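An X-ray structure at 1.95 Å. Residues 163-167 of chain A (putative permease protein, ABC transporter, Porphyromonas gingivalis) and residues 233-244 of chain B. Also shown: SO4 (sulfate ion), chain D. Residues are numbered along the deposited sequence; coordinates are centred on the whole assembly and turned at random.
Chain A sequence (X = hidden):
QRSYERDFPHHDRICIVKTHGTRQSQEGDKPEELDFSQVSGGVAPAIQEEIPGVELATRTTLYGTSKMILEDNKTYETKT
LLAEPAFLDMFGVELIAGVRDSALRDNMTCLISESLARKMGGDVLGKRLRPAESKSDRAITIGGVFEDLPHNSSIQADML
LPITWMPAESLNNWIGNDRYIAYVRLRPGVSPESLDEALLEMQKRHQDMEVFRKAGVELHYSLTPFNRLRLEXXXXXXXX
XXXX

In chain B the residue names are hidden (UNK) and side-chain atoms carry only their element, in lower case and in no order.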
ATOM      1  N   ILE A 163       6.747   2.301   8.319  1.00 16.72           N
ATOM      2  CA  ILE A 163       6.975   1.674   7.051  1.00 16.64           C
ATOM      3  C   ILE A 163       6.038   0.513   6.826  1.00 16.31           C
ATOM      4  O   ILE A 163       5.744   0.179   5.734  1.00 15.26           O
ATOM      5  CB  ILE A 163       8.430   1.287   6.813  1.00 17.75           C
ATOM      6  CG1 ILE A 163       8.732   1.403   5.342  1.00 19.39           C
ATOM      7  CG2 ILE A 163       8.724  -0.063   7.281  1.00 19.78           C
ATOM      8  CD1 ILE A 163      10.086   1.595   5.059  1.00 21.26           C
ATOM      9  N   THR A 164       5.498  -0.004   7.914  1.00 15.30           N
ATOM     10  CA  THR A 164       4.579  -1.125   7.917  1.00 15.52           C
ATOM     11  C   THR A 164       3.230  -0.759   7.314  1.00 14.42           C
ATOM     12  O   THR A 164       2.408  -1.574   7.153  1.00 15.06           O
ATOM     13  CB  THR A 164       4.391  -1.747   9.302  1.00 16.03           C
ATOM     14  OG1 THR A 164       4.222  -0.735  10.269  1.00 17.48           O
ATOM     15  CG2 THR A 164       5.562  -2.548   9.668  1.00 17.79           C
ATOM     16  N   TRP A 165       3.025   0.488   6.995  1.00 13.24           N
ATOM     17  CA  TRP A 165       1.868   0.874   6.239  1.00 12.69           C
ATOM     18  C   TRP A 165       1.919   0.214   4.888  1.00 12.96           C
ATOM     19  O   TRP A 165       0.929   0.002   4.284  1.00 12.61           O
ATOM     20  CB  TRP A 165       1.786   2.368   6.057  1.00 12.23           C
ATOM     21  CG  TRP A 165       1.070   3.067   7.111  1.00 12.22           C
ATOM     22  CD1 TRP A 165       1.193   2.880   8.421  1.00 11.44           C
ATOM     23  CD2 TRP A 165       0.124   4.088   6.943  1.00 12.87           C
ATOM     24  NE1 TRP A 165       0.384   3.710   9.096  1.00 13.11           N
ATOM     25  CE2 TRP A 165      -0.289   4.474   8.201  1.00 12.42           C
ATOM     26  CE3 TRP A 165      -0.419   4.721   5.846  1.00 13.60           C
ATOM     27  CZ2 TRP A 165      -1.216   5.439   8.394  1.00 12.62           C
ATOM     28  CZ3 TRP A 165      -1.345   5.676   6.044  1.00 13.09           C
ATOM     29  CH2 TRP A 165      -1.729   6.034   7.303  1.00 11.64           C
HETATM   30  N   MSE A 166       3.104  -0.058   4.403  1.00 12.61           N
HETATM   31  CA  MSE A 166       3.264  -0.672   3.110  1.00 13.41           C
HETATM   32  C   MSE A 166       2.873  -2.150   3.167  1.00 12.84           C
HETATM   33  O   MSE A 166       3.081  -2.795   4.140  1.00 12.05           O
HETATM   34  CB  MSE A 166       4.698  -0.516   2.589  1.00 13.92           C
HETATM   35  CG  MSE A 166       5.152   0.887   2.321  1.00 17.51           C
HETATM   36 SE   MSE A 166       4.421   1.682   0.772  1.00 31.42          SE
HETATM   37  CE  MSE A 166       5.172   0.620  -0.482  1.00 23.38           C
ATOM     38  N   PRO A 167       2.362  -2.666   2.083  1.00 13.19           N
ATOM     39  CA  PRO A 167       1.951  -4.045   2.018  1.00 13.65           C
ATOM     40  C   PRO A 167       3.123  -4.969   2.228  1.00 14.45           C
ATOM     41  O   PRO A 167       4.217  -4.646   1.856  1.00 14.38           O
ATOM     42  CB  PRO A 167       1.493  -4.161   0.590  1.00 14.25           C
ATOM     43  CG  PRO A 167       1.070  -2.914   0.246  1.00 13.66           C
ATOM     44  CD  PRO A 167       1.897  -1.937   0.916  1.00 13.09           C
TER
ATOM     45  N   UNK B 233       0.074   1.386  -6.905  1.00 11.32           N
ATOM     46  CA  UNK B 233       0.691   2.526  -6.235  1.00 12.03           C
ATOM     47  C   UNK B 233      -0.217   3.163  -5.217  1.00 11.74           C
ATOM     48  O   UNK B 233      -1.060   3.944  -5.545  1.00 11.97           O
ATOM     49  o   UNK B 233       3.440   4.113  -7.090  1.00 13.38           O
ATOM     50  c   UNK B 233       1.128   3.568  -7.233  1.00 11.84           C
ATOM     51  c   UNK B 233       2.269   4.386  -6.727  1.00 13.61           C
ATOM     52  o   UNK B 233       1.999   5.318  -5.962  1.00 14.49           O
ATOM     53  N   UNK B 234      -0.010   2.830  -3.968  1.00 11.73           N
ATOM     54  CA  UNK B 234      -0.973   3.132  -2.924  1.00 11.32           C
ATOM     55  C   UNK B 234      -1.047   4.568  -2.568  1.00 11.09           C
ATOM     56  O   UNK B 234      -0.050   5.155  -2.352  1.00 10.89           O
ATOM     57  c   UNK B 234       0.954   2.313  -2.001  1.00 12.13           C
ATOM     58  c   UNK B 234      -0.417   2.376  -1.753  1.00 11.27           C
ATOM     59  c   UNK B 234       1.139   2.113  -3.430  1.00 11.51           C
ATOM     60  N   UNK B 235      -2.243   5.108  -2.510  1.00 11.02           N
ATOM     61  CA  UNK B 235      -2.462   6.390  -1.928  1.00 11.50           C
ATOM     62  C   UNK B 235      -2.529   6.292  -0.403  1.00 11.20           C
ATOM     63  O   UNK B 235      -2.611   5.229   0.167  1.00 11.04           O
ATOM     64  o   UNK B 235      -4.819   6.420  -1.960  1.00 12.86           O
ATOM     65  c   UNK B 235      -3.676   7.070  -2.463  1.00 11.50           C
ATOM     66  c   UNK B 235      -3.704   6.979  -3.930  1.00 12.19           C
ATOM     67  N   UNK B 236      -2.403   7.429   0.234  1.00 10.76           N
ATOM     68  CA  UNK B 236      -2.409   7.490   1.658  1.00 10.47           C
ATOM     69  C   UNK B 236      -3.749   7.099   2.230  1.00 10.85           C
ATOM     70  O   UNK B 236      -3.803   6.428   3.206  1.00  9.37           O
ATOM     71  c   UNK B 236      -0.509  10.074   3.673  1.00 10.46           C
ATOM     72  c   UNK B 236      -2.497   8.894   4.345  1.00 12.29           C
ATOM     73  c   UNK B 236      -1.346   8.865   3.469  1.00 10.58           C
ATOM     74  c   UNK B 236      -1.970   8.855   2.105  1.00 10.55           C
ATOM     75  N   UNK B 237      -4.829   7.524   1.594  1.00 11.59           N
ATOM     76  CA  UNK B 237      -6.156   7.074   1.992  1.00 13.51           C
ATOM     77  C   UNK B 237      -6.296   5.582   1.799  1.00 14.48           C
ATOM     78  O   UNK B 237      -6.865   4.956   2.606  1.00 14.59           O
ATOM     79  c   UNK B 237      -7.757   8.971   1.936  1.00 12.80           C
ATOM     80  c   UNK B 237      -6.965   7.988  -0.181  1.00 13.35           C
ATOM     81  c   UNK B 237      -7.308   7.743   1.247  1.00 13.25           C
ATOM     82  N   UNK B 238      -5.767   5.020   0.735  1.00 16.41           N
ATOM     83  CA  UNK B 238      -5.887   3.606   0.539  1.00 18.17           C
ATOM     84  C   UNK B 238      -5.218   2.837   1.625  1.00 19.05           C
ATOM     85  O   UNK B 238      -5.758   1.904   2.124  1.00 19.36           O
ATOM     86  c   UNK B 238      -5.132   3.195  -0.704  1.00 18.66           C
ATOM     87  o   UNK B 238      -6.862   4.139  -2.002  1.00 23.59           O
ATOM     88  c   UNK B 238      -5.896   3.403  -1.961  1.00 20.39           C
ATOM     89  n   UNK B 238      -5.434   2.773  -3.021  1.00 19.55           N
ATOM     90  N   UNK B 239      -3.997   3.212   1.958  1.00 19.22           N
ATOM     91  CA  UNK B 239      -3.277   2.559   3.022  1.00 19.90           C
ATOM     92  C   UNK B 239      -3.918   2.715   4.373  1.00 19.61           C
ATOM     93  O   UNK B 239      -3.950   1.800   5.141  1.00 19.38           O
ATOM     94  c   UNK B 239       0.912   4.911   1.390  1.00 28.25           C
ATOM     95  c   UNK B 239      -1.858   3.047   3.093  1.00 20.17           C
ATOM     96  c   UNK B 239      -1.101   2.848   1.841  1.00 23.40           C
ATOM     97 se   UNK B 239       0.754   3.168   2.039  1.00 33.12          SE
ATOM     98  N   UNK B 240      -4.417   3.898   4.649  1.00 19.13           N
ATOM     99  CA  UNK B 240      -5.009   4.178   5.928  1.00 18.86           C
ATOM    100  C   UNK B 240      -6.216   3.295   6.177  1.00 18.42           C
ATOM    101  O   UNK B 240      -6.405   2.847   7.240  1.00 18.25           O
ATOM    102  c   UNK B 240      -6.402   7.545   7.224  1.00 18.93           C
ATOM    103  c   UNK B 240      -5.400   5.784   8.542  1.00 18.10           C
ATOM    104  c   UNK B 240      -5.380   5.641   6.049  1.00 18.75           C
ATOM    105  c   UNK B 240      -6.127   6.092   7.288  1.00 18.64           C
ATOM    106  N   UNK B 241      -6.993   3.034   5.146  1.00 19.23           N
ATOM    107  CA  UNK B 241      -8.198   2.246   5.274  1.00 19.48           C
ATOM    108  C   UNK B 241      -7.964   0.842   5.757  1.00 19.19           C
ATOM    109  O   UNK B 241      -8.798   0.308   6.394  1.00 18.24           O
ATOM    110  c   UNK B 241      -9.285   3.321   3.307  1.00 22.09           C
ATOM    111  n   UNK B 241     -10.819   4.284   1.752  1.00 22.88           N
ATOM    112  n   UNK B 241     -10.554   5.633  -0.035  1.00 23.31           N
ATOM    113  c   UNK B 241     -10.529   3.113   2.517  1.00 21.72           C
ATOM    114  c   UNK B 241      -8.900   2.102   3.963  1.00 19.88           C
ATOM    115  n   UNK B 241      -9.372   3.714   0.131  1.00 22.90           N
ATOM    116  c   UNK B 241     -10.246   4.550   0.611  1.00 22.83           C
ATOM    117  N   UNK B 242      -6.850   0.228   5.400  1.00 19.58           N
ATOM    118  CA  UNK B 242      -6.664  -1.165   5.714  1.00 20.31           C
ATOM    119  C   UNK B 242      -5.719  -1.403   6.865  1.00 21.01           C
ATOM    120  O   UNK B 242      -5.434  -2.514   7.211  1.00 21.02           O
ATOM    121  c   UNK B 242      -7.078  -1.740   3.339  1.00 20.25           C
ATOM    122  c   UNK B 242      -4.287  -2.425   3.045  1.00 22.87           C
ATOM    123  c   UNK B 242      -4.829  -1.559   4.083  1.00 20.59           C
ATOM    124  c   UNK B 242      -6.206  -1.972   4.500  1.00 20.53           C
ATOM    125  N   UNK B 243      -5.256  -0.335   7.475  1.00 22.23           N
ATOM    126  CA  UNK B 243      -4.340  -0.452   8.578  1.00 23.28           C
ATOM    127  C   UNK B 243      -5.032  -1.008   9.780  1.00 24.15           C
ATOM    128  O   UNK B 243      -6.146  -0.699  10.053  1.00 24.29           O
ATOM    129  c   UNK B 243      -3.747   0.896   8.937  1.00 23.29           C
ATOM    130  c   UNK B 243      -2.840   1.418   7.926  1.00 22.10           C
ATOM    131  n   UNK B 243      -1.753   0.056   6.324  1.00 19.70           N
ATOM    132  o   UNK B 243      -1.094  -0.065   8.421  1.00 19.33           O
ATOM    133  c   UNK B 243      -1.809   0.411   7.572  1.00 22.02           C
ATOM    134  N   UNK B 244      -4.325  -1.835  10.510  1.00 25.16           N
ATOM    135  CA  UNK B 244      -4.793  -2.293  11.775  1.00 26.20           C
ATOM    136  C   UNK B 244      -3.849  -1.829  12.892  1.00 26.92           C
ATOM    137  O   UNK B 244      -2.685  -1.510  12.659  1.00 27.54           O
ATOM    138  c   UNK B 244      -4.925  -3.798  11.753  1.00 26.51           C
ATOM    139  n   UNK B 244      -7.077  -3.522   9.074  1.00 29.25           N
ATOM    140  o   UNK B 244      -7.529  -4.662  10.888  1.00 29.11           O
ATOM    141  c   UNK B 244      -6.732  -4.178  10.152  1.00 27.50           C
ATOM    142  c   UNK B 244      -5.291  -4.325  10.430  1.00 27.00           C
TER
HETATM  143  S   SO4 D   1     -12.355   7.176   2.708  1.00 44.59           S
HETATM  144  O1  SO4 D   1     -13.581   7.923   2.674  1.00 41.70           O
HETATM  145  O2  SO4 D   1     -11.567   7.504   1.525  1.00 49.82           O
HETATM  146  O3  SO4 D   1     -11.548   7.473   3.897  1.00 49.04           O
HETATM  147  O4  SO4 D   1     -12.614   5.743   2.677  1.00 47.91           O

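Position 233 has four side-chain atoms, two carbons with two oxygens on the second; this carboxylate lies beyond the reach of chain A and is Asp233(B). At 234 three carbons close a ring onto the backbone nitrogen, and one of them lies near the selenium of Met166(A): Pro234(B), whose CG is 4.5 Å from SE of Met166(A).

Position 235 carries one carbon bearing an oxygen and a carbon, and touches nothing on chain A. It is Thr235(B), and its OG1 caps the helix that follows, accepting from the backbone N of residue 238 at 3.2 Å. At 236 four carbons fork at the second, as in leucine; CD2 of Leu236(B) meets CZ3 of Trp165(A) at 3.8 Å, near the plane of the indole and at its edge. Position 237 has three carbons, forked at the first, and its CA-to-CB bond points away from chain A: Val237(B).

Two carbons, the second carrying one oxygen and one nitrogen, make 238 an amide, Asn238(B), clear of chain A. The unbranched chain at 239, two carbons, selenium and a carbon, is selenomethionine, Met239(B). Its CA-to-CB bond points toward chain A, with CB 3.5 Å from CE3 of Trp165(A) and SE 4.2 Å from SE of Met166(A). At 240 four carbons again fork at the second: Leu240(B), with CB 3.9 Å from CH2 of Trp165(A).

Position 241 shows three carbons, a nitrogen, then a carbon with two more nitrogens, a guanidinium turned to sulfate rather than to chain A. Arg241(B) donates from NE to sulfate O4 (2.5 Å, very short) and from NH2 to O2 (2.6 Å). Position 242 has four carbons forked at the first, one arm two carbons long, and makes no close contact with chain A: Ile242(B).

At 243 three carbons end in an oxygen and a nitrogen, lying over the indole of Trp165(A). This is Gln243(B); its CG sits 4.0 Å from the centroid of the five-membered ring of Trp165(A), a CH-pi contact almost along the ring normal. The same composition at 244, out of reach of chain A, gives Gln244(B).

The contact centres on Trp165(A), which packs against Leu236(B), Met239(B) and Leu240(B) while Gln243(B) covers one indole face. The bond from NE2 of Gln243(B) to O of Met239(B), 3.0 Å, folds that amide back onto its own helix. Beside the indole, the paired selenomethionines and Pro234(B) extend the apolar surface. No clear hydrogen bond joins the stretches, so packing dominates.

Chain B, residues 233-244: DPTLVNMLRIQQ
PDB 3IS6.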